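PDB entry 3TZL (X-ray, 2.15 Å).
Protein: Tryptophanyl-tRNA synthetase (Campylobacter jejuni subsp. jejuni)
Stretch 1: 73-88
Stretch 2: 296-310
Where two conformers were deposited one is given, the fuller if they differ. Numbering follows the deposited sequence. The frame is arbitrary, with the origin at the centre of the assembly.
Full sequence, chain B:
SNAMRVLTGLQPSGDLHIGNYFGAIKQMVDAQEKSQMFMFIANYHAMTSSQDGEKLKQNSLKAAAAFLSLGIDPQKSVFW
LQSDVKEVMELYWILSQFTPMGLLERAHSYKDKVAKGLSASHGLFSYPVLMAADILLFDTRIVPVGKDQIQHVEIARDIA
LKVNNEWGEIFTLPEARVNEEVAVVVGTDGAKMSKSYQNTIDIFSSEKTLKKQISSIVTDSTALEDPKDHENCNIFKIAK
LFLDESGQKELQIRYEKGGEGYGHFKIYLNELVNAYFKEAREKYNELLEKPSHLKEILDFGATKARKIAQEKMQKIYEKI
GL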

ATOM      1  N   ASP B  73      -6.852  14.860  24.618  1.00 42.25           N
ATOM      2  CA  ASP B  73      -8.186  15.421  24.667  1.00 44.56           C
ATOM      3  C   ASP B  73      -8.802  15.379  23.271  1.00 42.21           C
ATOM      4  O   ASP B  73      -8.449  16.193  22.421  1.00 40.66           O
ATOM      5  CB  ASP B  73      -8.102  16.857  25.179  1.00 47.14           C
ATOM      6  CG  ASP B  73      -9.458  17.454  25.488  1.00 55.64           C
ATOM      7  OD1 ASP B  73     -10.457  17.059  24.846  1.00 57.89           O
ATOM      8  OD2 ASP B  73      -9.515  18.336  26.372  1.00 58.05           O
ATOM      9  N   PRO B  74      -9.744  14.446  23.049  1.00 42.17           N
ATOM     10  CA  PRO B  74     -10.392  14.189  21.755  1.00 45.49           C
ATOM     11  C   PRO B  74     -11.122  15.407  21.205  1.00 48.12           C
ATOM     12  O   PRO B  74     -11.334  15.507  19.994  1.00 47.17           O
ATOM     13  CB  PRO B  74     -11.412  13.091  22.078  1.00 44.41           C
ATOM     14  CG  PRO B  74     -10.960  12.489  23.343  1.00 44.21           C
ATOM     15  CD  PRO B  74     -10.281  13.582  24.114  1.00 41.59           C
ATOM     16  N   GLN B  75     -11.496  16.312  22.101  1.00 50.83           N
ATOM     17  CA  GLN B  75     -12.194  17.536  21.761  1.00 56.54           C
ATOM     18  C   GLN B  75     -11.224  18.576  21.216  1.00 57.83           C
ATOM     19  O   GLN B  75     -11.490  19.215  20.201  1.00 64.68           O
ATOM     20  CB  GLN B  75     -12.877  18.095  23.009  1.00 65.33           C
ATOM     21  CG  GLN B  75     -13.898  19.162  22.714  1.00 75.31           C
ATOM     22  CD  GLN B  75     -15.071  18.600  21.954  1.00 82.27           C
ATOM     23  OE1 GLN B  75     -15.469  17.457  22.184  1.00 86.54           O
ATOM     24  NE2 GLN B  75     -15.621  19.384  21.029  1.00 81.11           N
ATOM     25  N   LYS B  76     -10.106  18.752  21.909  1.00 51.60           N
ATOM     26  CA  LYS B  76      -9.082  19.701  21.499  1.00 51.02           C
ATOM     27  C   LYS B  76      -8.282  19.189  20.296  1.00 50.14           C
ATOM     28  O   LYS B  76      -7.981  19.948  19.374  1.00 55.61           O
ATOM     29  CB  LYS B  76      -8.126  19.964  22.659  1.00 53.52           C
ATOM     30  CG  LYS B  76      -8.804  20.477  23.926  1.00 61.24           C
ATOM     31  CD  LYS B  76      -7.810  20.632  25.086  1.00 64.33           C
ATOM     32  CE  LYS B  76      -8.401  21.475  26.227  1.00 70.22           C
ATOM     33  NZ  LYS B  76      -8.770  22.872  25.815  1.00 70.21           N
ATOM     34  N   SER B  77      -7.956  17.901  20.308  1.00 42.15           N
ATOM     35  CA  SER B  77      -7.023  17.314  19.339  1.00 37.91           C
ATOM     36  C   SER B  77      -7.714  16.359  18.386  1.00 33.06           C
ATOM     37  O   SER B  77      -8.884  16.051  18.555  1.00 36.52           O
ATOM     38  CB  SER B  77      -5.939  16.533  20.074  1.00 38.74           C
ATOM     39  OG  SER B  77      -5.211  17.371  20.949  1.00 41.62           O
ATOM     40  N   VAL B  78      -6.982  15.880  17.383  1.00 28.36           N
ATOM     41  CA  VAL B  78      -7.519  14.867  16.482  1.00 30.66           C
ATOM     42  C   VAL B  78      -6.766  13.584  16.737  1.00 29.70           C
ATOM     43  O   VAL B  78      -5.561  13.518  16.521  1.00 34.21           O
ATOM     44  CB  VAL B  78      -7.455  15.302  15.012  1.00 30.19           C
ATOM     45  CG1 VAL B  78      -7.943  14.198  14.098  1.00 31.04           C
ATOM     46  CG2 VAL B  78      -8.293  16.585  14.819  1.00 33.61           C
ATOM     47  N   PHE B  79      -7.486  12.584  17.247  1.00 29.90           N
ATOM     48  CA  PHE B  79      -6.876  11.357  17.738  1.00 27.51           C
ATOM     49  C   PHE B  79      -7.585  10.124  17.189  1.00 30.41           C
ATOM     50  O   PHE B  79      -8.751   9.895  17.475  1.00 33.96           O
ATOM     51  CB  PHE B  79      -6.924  11.349  19.261  1.00 31.81           C
ATOM     52  CG  PHE B  79      -6.358  10.105  19.883  1.00 34.86           C
ATOM     53  CD1 PHE B  79      -4.995   9.855  19.851  1.00 35.30           C
ATOM     54  CD2 PHE B  79      -7.190   9.199  20.528  1.00 36.58           C
ATOM     55  CE1 PHE B  79      -4.468   8.714  20.436  1.00 37.93           C
ATOM     56  CE2 PHE B  79      -6.666   8.055  21.124  1.00 38.45           C
ATOM     57  CZ  PHE B  79      -5.300   7.816  21.075  1.00 37.46           C
ATOM     58  N   TRP B  80      -6.868   9.319  16.419  1.00 28.06           N
ATOM     59  CA  TRP B  80      -7.505   8.215  15.732  1.00 30.28           C
ATOM     60  C   TRP B  80      -6.569   7.035  15.570  1.00 30.02           C
ATOM     61  O   TRP B  80      -5.392   7.114  15.887  1.00 33.40           O
ATOM     62  CB  TRP B  80      -8.064   8.671  14.365  1.00 23.36           C
ATOM     63  CG  TRP B  80      -7.056   8.855  13.268  1.00 23.30           C
ATOM     64  CD1 TRP B  80      -6.823   8.010  12.222  1.00 29.79           C
ATOM     65  CD2 TRP B  80      -6.157   9.965  13.094  1.00 25.93           C
ATOM     66  NE1 TRP B  80      -5.836   8.522  11.411  1.00 31.75           N
ATOM     67  CE2 TRP B  80      -5.409   9.718  11.928  1.00 30.85           C
ATOM     68  CE3 TRP B  80      -5.909  11.136  13.820  1.00 29.46           C
ATOM     69  CZ2 TRP B  80      -4.434  10.605  11.460  1.00 29.73           C
ATOM     70  CZ3 TRP B  80      -4.940  12.014  13.355  1.00 27.29           C
ATOM     71  CH2 TRP B  80      -4.213  11.741  12.188  1.00 28.77           C
ATOM     72  N   LEU B  81      -7.142   5.927  15.125  1.00 30.96           N
ATOM     73  CA  LEU B  81      -6.421   4.694  14.853  1.00 29.39           C
ATOM     74  C   LEU B  81      -6.141   4.685  13.354  1.00 27.83           C
ATOM     75  O   LEU B  81      -7.056   4.796  12.551  1.00 29.73           O
ATOM     76  CB  LEU B  81      -7.298   3.501  15.219  1.00 30.55           C
ATOM     77  CG  LEU B  81      -6.775   2.085  14.981  1.00 31.74           C
ATOM     78  CD1 LEU B  81      -5.620   1.835  15.912  1.00 31.77           C
ATOM     79  CD2 LEU B  81      -7.897   1.080  15.230  1.00 26.06           C
ATOM     80  N   GLN B  82      -4.877   4.560  12.993  1.00 27.60           N
ATOM     81  CA  GLN B  82      -4.430   4.786  11.621  1.00 30.13           C
ATOM     82  C   GLN B  82      -5.280   4.063  10.571  1.00 32.35           C
ATOM     83  O   GLN B  82      -5.708   4.649   9.582  1.00 34.12           O
ATOM     84  CB  GLN B  82      -2.990   4.312  11.506  1.00 30.77           C
ATOM     85  CG  GLN B  82      -2.321   4.640  10.195  1.00 30.14           C
ATOM     86  CD  GLN B  82      -0.970   4.008  10.126  1.00 30.36           C
ATOM     87  OE1 GLN B  82      -0.680   3.071  10.880  1.00 30.57           O
ATOM     88  NE2 GLN B  82      -0.118   4.525   9.255  1.00 30.12           N
ATOM     89  N   SER B  83      -5.535   2.790  10.813  1.00 31.11           N
ATOM     90  CA  SER B  83      -6.307   1.952   9.902  1.00 30.95           C
ATOM     91  C   SER B  83      -7.794   2.307   9.760  1.00 33.69           C
ATOM     92  O   SER B  83      -8.490   1.681   8.962  1.00 35.54           O
ATOM     93  CB  SER B  83      -6.185   0.505  10.350  1.00 32.68           C
ATOM     94  OG  SER B  83      -6.868   0.321  11.572  1.00 28.41           O
ATOM     95  N   ASP B  84      -8.298   3.290  10.508  1.00 32.93           N
ATOM     96  CA  ASP B  84      -9.698   3.677  10.328  1.00 31.31           C
ATOM     97  C   ASP B  84      -9.807   4.694   9.206  1.00 29.15           C
ATOM     98  O   ASP B  84     -10.901   4.965   8.715  1.00 31.82           O
ATOM     99  CB  ASP B  84     -10.328   4.269  11.602  1.00 32.98           C
ATOM    100  CG  ASP B  84     -10.659   3.212  12.661  1.00 36.80           C
ATOM    101  OD1 ASP B  84     -10.815   2.021  12.322  1.00 38.18           O
ATOM    102  OD2 ASP B  84     -10.778   3.586  13.850  1.00 38.61           O
ATOM    103  N   VAL B  85      -8.687   5.299   8.830  1.00 30.79           N
ATOM    104  CA  VAL B  85      -8.700   6.236   7.707  1.00 30.92           C
ATOM    105  C   VAL B  85      -7.971   5.583   6.546  1.00 30.97           C
ATOM    106  O   VAL B  85      -6.750   5.677   6.416  1.00 33.53           O
ATOM    107  CB  VAL B  85      -8.122   7.614   8.088  1.00 35.27           C
ATOM    108  CG1 VAL B  85      -8.172   8.565   6.904  1.00 32.65           C
ATOM    109  CG2 VAL B  85      -8.903   8.195   9.254  1.00 37.77           C
ATOM    110  N   LYS B  86      -8.745   4.875   5.724  1.00 28.68           N
ATOM    111  CA  LYS B  86      -8.173   3.980   4.728  1.00 33.69           C
ATOM    112  C   LYS B  86      -7.494   4.715   3.587  1.00 36.86           C
ATOM    113  O   LYS B  86      -6.690   4.120   2.878  1.00 31.61           O
ATOM    114  CB  LYS B  86      -9.245   3.055   4.156  1.00 41.01           C
ATOM    115  CG  LYS B  86     -10.041   2.274   5.177  1.00 48.15           C
ATOM    116  CD  LYS B  86      -9.207   1.210   5.824  1.00 45.73           C
ATOM    117  CE  LYS B  86     -10.140   0.224   6.520  1.00 43.87           C
ATOM    118  NZ  LYS B  86      -9.274  -0.612   7.383  1.00 40.61           N
ATOM    119  N   GLU B  87      -7.844   5.989   3.404  1.00 33.64           N
ATOM    120  CA  GLU B  87      -7.249   6.825   2.355  1.00 34.90           C
ATOM    121  C   GLU B  87      -5.732   6.743   2.368  1.00 34.91           C
ATOM    122  O   GLU B  87      -5.090   6.802   1.315  1.00 32.71           O
ATOM    123  CB  GLU B  87      -7.664   8.293   2.503  1.00 27.95           C
ATOM    124  CG  GLU B  87      -9.087   8.607   2.006  1.00 39.36           C
ATOM    125  CD  GLU B  87     -10.213   8.113   2.939  1.00 44.88           C
ATOM    126  OE1 GLU B  87      -9.927   7.647   4.069  1.00 45.09           O
ATOM    127  OE2 GLU B  87     -11.393   8.180   2.520  1.00 47.92           O
ATOM    128  N   VAL B  88      -5.157   6.579   3.556  1.00 30.76           N
ATOM    129  CA  VAL B  88      -3.701   6.542   3.664  1.00 32.86           C
ATOM    130  C   VAL B  88      -3.039   5.443   2.832  1.00 27.93           C
ATOM    131  O   VAL B  88      -1.928   5.633   2.334  1.00 28.85           O
ATOM    132  CB  VAL B  88      -3.204   6.504   5.135  1.00 28.07           C
ATOM    133  CG1 VAL B  88      -3.353   5.097   5.746  1.00 27.05           C
ATOM    134  CG2 VAL B  88      -1.765   6.984   5.184  1.00 22.85           C
TER
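Stretch 2, residues 296-310: EILDFGATKARKIAQ

The strongest ties in this contact run from long cationic side chains of stretch 2 to backbone carbonyls of stretch 1. Lys 304, bent at chi1 and chi3 (both m), brings its NZ to the turn before the strand, where it donates to Pro 74 O at 2.8 Å and to Ser 77 O at 3.0 Å; a water accepts from the same NZ and donates to Gln 75 O. Two residues on, Arg 306 NH1 donates to Asp 84 O at 2.8 Å, with the carbonyl near the guanidinium plane. Waters bridge other polar groups: one donates to both Asp 84 OD2 and Leu 298 O and accepts from Leu 81 N, while another links Arg 306 NE to Glu 87 OE1.

Stretch 2 is helical throughout, residues 296-310, and crosses the strand 78-81 at -108°, with the axes 6.1 Å apart at closest approach. Gly 301 permits this closeness. Its CA lies 3.3 Å from Phe 79 O in a nearly linear CA-H...O contact, and an ideal CB here would fall 1.8 Å from Phe 79 O, a clash.

Small residues continue the rule along the helix. Ala 305 CB sits over one face of the Trp 80 ring, 3.7 Å from Trp 80 CD2, and also meets Val 78 CG1 at 3.9 Å. Ala 302 CB packs 3.9 Å from Asp 84 CB, and Ala 309 CB takes Val 85 CG1 at 3.8 Å. Toward the helix's earlier residues, larger apolar side chains take part: Leu 298 CD2 lies 3.9 Å from Phe 79 CE2, and Ile 297 CG2 meets Pro 74 CG at 3.9 Å. The lesson is compact: glycine at the closest backbone approach, alanines packing beside it, long side chains to satisfy backbone carbonyls.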

ATOM      1  N   GLU B 296     -16.392   4.702  20.434  0.53 43.15           N
ATOM      2  CA  GLU B 296     -17.067   5.980  20.202  0.53 43.26           C
ATOM      3  C   GLU B 296     -16.056   7.127  20.075  0.53 41.28           C
ATOM      4  O   GLU B 296     -16.192   7.998  19.211  0.53 39.47           O
ATOM      5  CB  GLU B 296     -18.099   6.276  21.315  0.53 47.60           C
ATOM      6  CG  GLU B 296     -19.385   5.415  21.262  0.53 50.12           C
ATOM      7  CD  GLU B 296     -20.412   5.719  22.376  0.53 53.78           C
ATOM      8  OE1 GLU B 296     -20.056   6.340  23.406  0.53 51.71           O
ATOM      9  OE2 GLU B 296     -21.591   5.323  22.220  0.53 55.53           O
ATOM     10  N   ILE B 297     -15.033   7.106  20.928  1.00 38.71           N
ATOM     11  CA  ILE B 297     -14.009   8.126  20.926  1.00 34.00           C
ATOM     12  C   ILE B 297     -13.093   8.012  19.698  1.00 36.55           C
ATOM     13  O   ILE B 297     -12.804   9.010  19.042  1.00 31.64           O
ATOM     14  CB  ILE B 297     -13.182   8.047  22.220  1.00 36.68           C
ATOM     15  CG1 ILE B 297     -14.062   8.417  23.425  1.00 39.74           C
ATOM     16  CG2 ILE B 297     -11.965   8.949  22.119  1.00 33.01           C
ATOM     17  CD1 ILE B 297     -13.438   8.035  24.766  1.00 42.32           C
ATOM     18  N   LEU B 298     -12.646   6.798  19.392  1.00 33.37           N
ATOM     19  CA  LEU B 298     -11.844   6.570  18.198  1.00 37.52           C
ATOM     20  C   LEU B 298     -12.635   6.875  16.921  1.00 34.83           C
ATOM     21  O   LEU B 298     -12.073   7.378  15.958  1.00 31.31           O
ATOM     22  CB  LEU B 298     -11.309   5.135  18.170  1.00 35.04           C
ATOM     23  CG  LEU B 298     -10.241   4.910  19.242  1.00 38.50           C
ATOM     24  CD1 LEU B 298      -9.772   3.450  19.282  1.00 39.75           C
ATOM     25  CD2 LEU B 298      -9.080   5.866  19.003  1.00 34.73           C
ATOM     26  N   ASP B 299     -13.932   6.570  16.922  1.00 42.68           N
ATOM     27  CA  ASP B 299     -14.766   6.823  15.744  1.00 45.49           C
ATOM     28  C   ASP B 299     -14.899   8.308  15.490  1.00 42.31           C
ATOM     29  O   ASP B 299     -14.827   8.751  14.364  1.00 43.32           O
ATOM     30  CB  ASP B 299     -16.145   6.188  15.888  1.00 51.70           C
ATOM     31  CG  ASP B 299     -16.129   4.710  15.568  1.00 57.95           C
ATOM     32  OD1 ASP B 299     -15.171   4.270  14.894  1.00 59.15           O
ATOM     33  OD2 ASP B 299     -17.067   3.991  15.984  1.00 62.90           O
ATOM     34  N   PHE B 300     -15.062   9.073  16.558  1.00 38.63           N
ATOM     35  CA  PHE B 300     -15.107  10.522  16.464  1.00 39.88           C
ATOM     36  C   PHE B 300     -13.816  11.123  15.917  1.00 39.99           C
ATOM     37  O   PHE B 300     -13.858  11.985  15.030  1.00 38.25           O
ATOM     38  CB  PHE B 300     -15.431  11.121  17.833  1.00 37.00           C
ATOM     39  CG  PHE B 300     -15.292  12.606  17.900  1.00 39.62           C
ATOM     40  CD1 PHE B 300     -15.870  13.416  16.942  1.00 37.83           C
ATOM     41  CD2 PHE B 300     -14.617  13.199  18.952  1.00 42.76           C
ATOM     42  CE1 PHE B 300     -15.757  14.804  17.021  1.00 40.83           C
ATOM     43  CE2 PHE B 300     -14.502  14.579  19.039  1.00 45.98           C
ATOM     44  CZ  PHE B 300     -15.079  15.387  18.069  1.00 39.90           C
ATOM     45  N   GLY B 301     -12.678  10.687  16.460  1.00 36.61           N
ATOM     46  CA  GLY B 301     -11.385  11.154  15.986  1.00 35.68           C
ATOM     47  C   GLY B 301     -11.234  10.854  14.505  1.00 36.84           C
ATOM     48  O   GLY B 301     -10.820  11.715  13.717  1.00 34.15           O
ATOM     49  N   ALA B 302     -11.607   9.636  14.125  1.00 33.59           N
ATOM     50  CA  ALA B 302     -11.480   9.211  12.736  1.00 35.28           C
ATOM     51  C   ALA B 302     -12.303  10.080  11.785  1.00 35.82           C
ATOM     52  O   ALA B 302     -11.852  10.356  10.686  1.00 35.34           O
ATOM     53  CB  ALA B 302     -11.822   7.738  12.578  1.00 31.46           C
ATOM     54  N   THR B 303     -13.476  10.554  12.213  1.00 34.08           N
ATOM     55  CA  THR B 303     -14.302  11.378  11.328  1.00 36.56           C
ATOM     56  C   THR B 303     -13.667  12.732  11.055  1.00 37.82           C
ATOM     57  O   THR B 303     -13.832  13.297   9.971  1.00 37.41           O
ATOM     58  CB  THR B 303     -15.749  11.620  11.854  1.00 58.67           C
ATOM     59  OG1 THR B 303     -15.728  12.545  12.952  1.00 59.66           O
ATOM     60  CG2 THR B 303     -16.413  10.313  12.263  1.00 56.92           C
ATOM     61  N   LYS B 304     -12.954  13.260  12.041  1.00 35.62           N
ATOM     62  CA  LYS B 304     -12.308  14.556  11.876  1.00 36.81           C
ATOM     63  C   LYS B 304     -11.102  14.424  10.943  1.00 39.43           C
ATOM     64  O   LYS B 304     -10.880  15.267  10.074  1.00 42.32           O
ATOM     65  CB  LYS B 304     -11.904  15.134  13.235  1.00 37.25           C
ATOM     66  CG  LYS B 304     -13.108  15.560  14.092  1.00 40.54           C
ATOM     67  CD  LYS B 304     -12.695  16.466  15.255  1.00 38.80           C
ATOM     68  CE  LYS B 304     -11.986  15.680  16.375  1.00 37.00           C
ATOM     69  NZ  LYS B 304     -11.577  16.622  17.465  1.00 40.35           N
ATOM     70  N   ALA B 305     -10.338  13.350  11.115  1.00 32.79           N
ATOM     71  CA  ALA B 305      -9.167  13.130  10.282  1.00 34.30           C
ATOM     72  C   ALA B 305      -9.597  12.745   8.867  1.00 35.27           C
ATOM     73  O   ALA B 305      -9.021  13.228   7.899  1.00 32.00           O
ATOM     74  CB  ALA B 305      -8.273  12.061  10.882  1.00 31.68           C
ATOM     75  N   ARG B 306     -10.613  11.885   8.760  1.00 35.11           N
ATOM     76  CA  ARG B 306     -11.113  11.405   7.463  1.00 36.12           C
ATOM     77  C   ARG B 306     -11.639  12.542   6.574  1.00 34.21           C
ATOM     78  O   ARG B 306     -11.486  12.506   5.362  1.00 32.85           O
ATOM     79  CB  ARG B 306     -12.186  10.323   7.666  1.00 36.26           C
ATOM     80  CG  ARG B 306     -12.912   9.844   6.423  1.00 41.75           C
ATOM     81  CD  ARG B 306     -13.987   8.791   6.765  1.00 40.13           C
ATOM     82  NE  ARG B 306     -13.438   7.667   7.531  1.00 40.18           N
ATOM     83  CZ  ARG B 306     -13.807   7.365   8.776  1.00 39.64           C
ATOM     84  NH1 ARG B 306     -13.256   6.338   9.415  1.00 37.64           N
ATOM     85  NH2 ARG B 306     -14.723   8.097   9.382  1.00 37.81           N
ATOM     86  N   LYS B 307     -12.243  13.556   7.174  1.00 34.03           N
ATOM     87  CA  LYS B 307     -12.769  14.664   6.381  1.00 35.13           C
ATOM     88  C   LYS B 307     -11.617  15.370   5.706  1.00 39.26           C
ATOM     89  O   LYS B 307     -11.711  15.775   4.559  1.00 40.91           O
ATOM     90  CB  LYS B 307     -13.525  15.658   7.253  1.00 36.87           C
ATOM     91  CG  LYS B 307     -14.024  16.909   6.514  1.00 36.98           C
ATOM     92  CD  LYS B 307     -14.726  17.813   7.508  1.00 44.55           C
ATOM     93  CE  LYS B 307     -15.176  19.138   6.904  1.00 51.52           C
ATOM     94  NZ  LYS B 307     -16.356  18.984   6.020  1.00 57.54           N
ATOM     95  N   ILE B 308     -10.518  15.499   6.432  1.00 39.29           N
ATOM     96  CA  ILE B 308      -9.337  16.161   5.913  1.00 37.50           C
ATOM     97  C   ILE B 308      -8.690  15.291   4.850  1.00 35.35           C
ATOM     98  O   ILE B 308      -8.307  15.787   3.785  1.00 34.04           O
ATOM     99  CB  ILE B 308      -8.362  16.475   7.047  1.00 35.94           C
ATOM    100  CG1 ILE B 308      -8.928  17.632   7.874  1.00 36.80           C
ATOM    101  CG2 ILE B 308      -6.993  16.853   6.500  1.00 37.74           C
ATOM    102  CD1 ILE B 308      -8.220  17.846   9.188  1.00 40.06           C
ATOM    103  N   ALA B 309      -8.592  13.993   5.130  1.00 30.38           N
ATOM    104  CA  ALA B 309      -8.039  13.045   4.165  1.00 30.15           C
ATOM    105  C   ALA B 309      -8.852  12.998   2.882  1.00 28.24           C
ATOM    106  O   ALA B 309      -8.286  12.896   1.792  1.00 29.86           O
ATOM    107  CB  ALA B 309      -7.928  11.642   4.760  1.00 24.93           C
ATOM    108  N   GLN B 310     -10.170  13.084   3.005  1.00 27.90           N
ATOM    109  CA  GLN B 310     -11.034  13.024   1.824  1.00 35.05           C
ATOM    110  C   GLN B 310     -10.839  14.246   0.963  1.00 33.49           C
ATOM    111  O   GLN B 310     -10.850  14.149  -0.256  1.00 35.47           O
ATOM    112  CB  GLN B 310     -12.513  12.906   2.201  1.00 34.59           C
ATOM    113  CG  GLN B 310     -12.927  11.518   2.646  1.00 44.61           C
ATOM    114  CD  GLN B 310     -14.356  11.486   3.176  1.00 54.30           C
ATOM    115  OE1 GLN B 310     -14.977  12.532   3.394  1.00 56.85           O
ATOM    116  NE2 GLN B 310     -14.883  10.283   3.386  1.00 55.44           N
TER
HETATM  117  O   HOH W   1     -13.823  18.554  18.173  1.00 46.34           O
HETATM  118  O   HOH W   2     -10.753  10.673  19.294  1.00 29.73           O
HETATM  119  O   HOH W   3     -10.055   6.027  14.789  1.00 32.04           O
HETATM  120  O   HOH W   4     -11.747   5.931   5.720  1.00 45.52           O
HETATM  121  O   HOH W   5     -13.741   8.122   3.155  1.00 50.69           O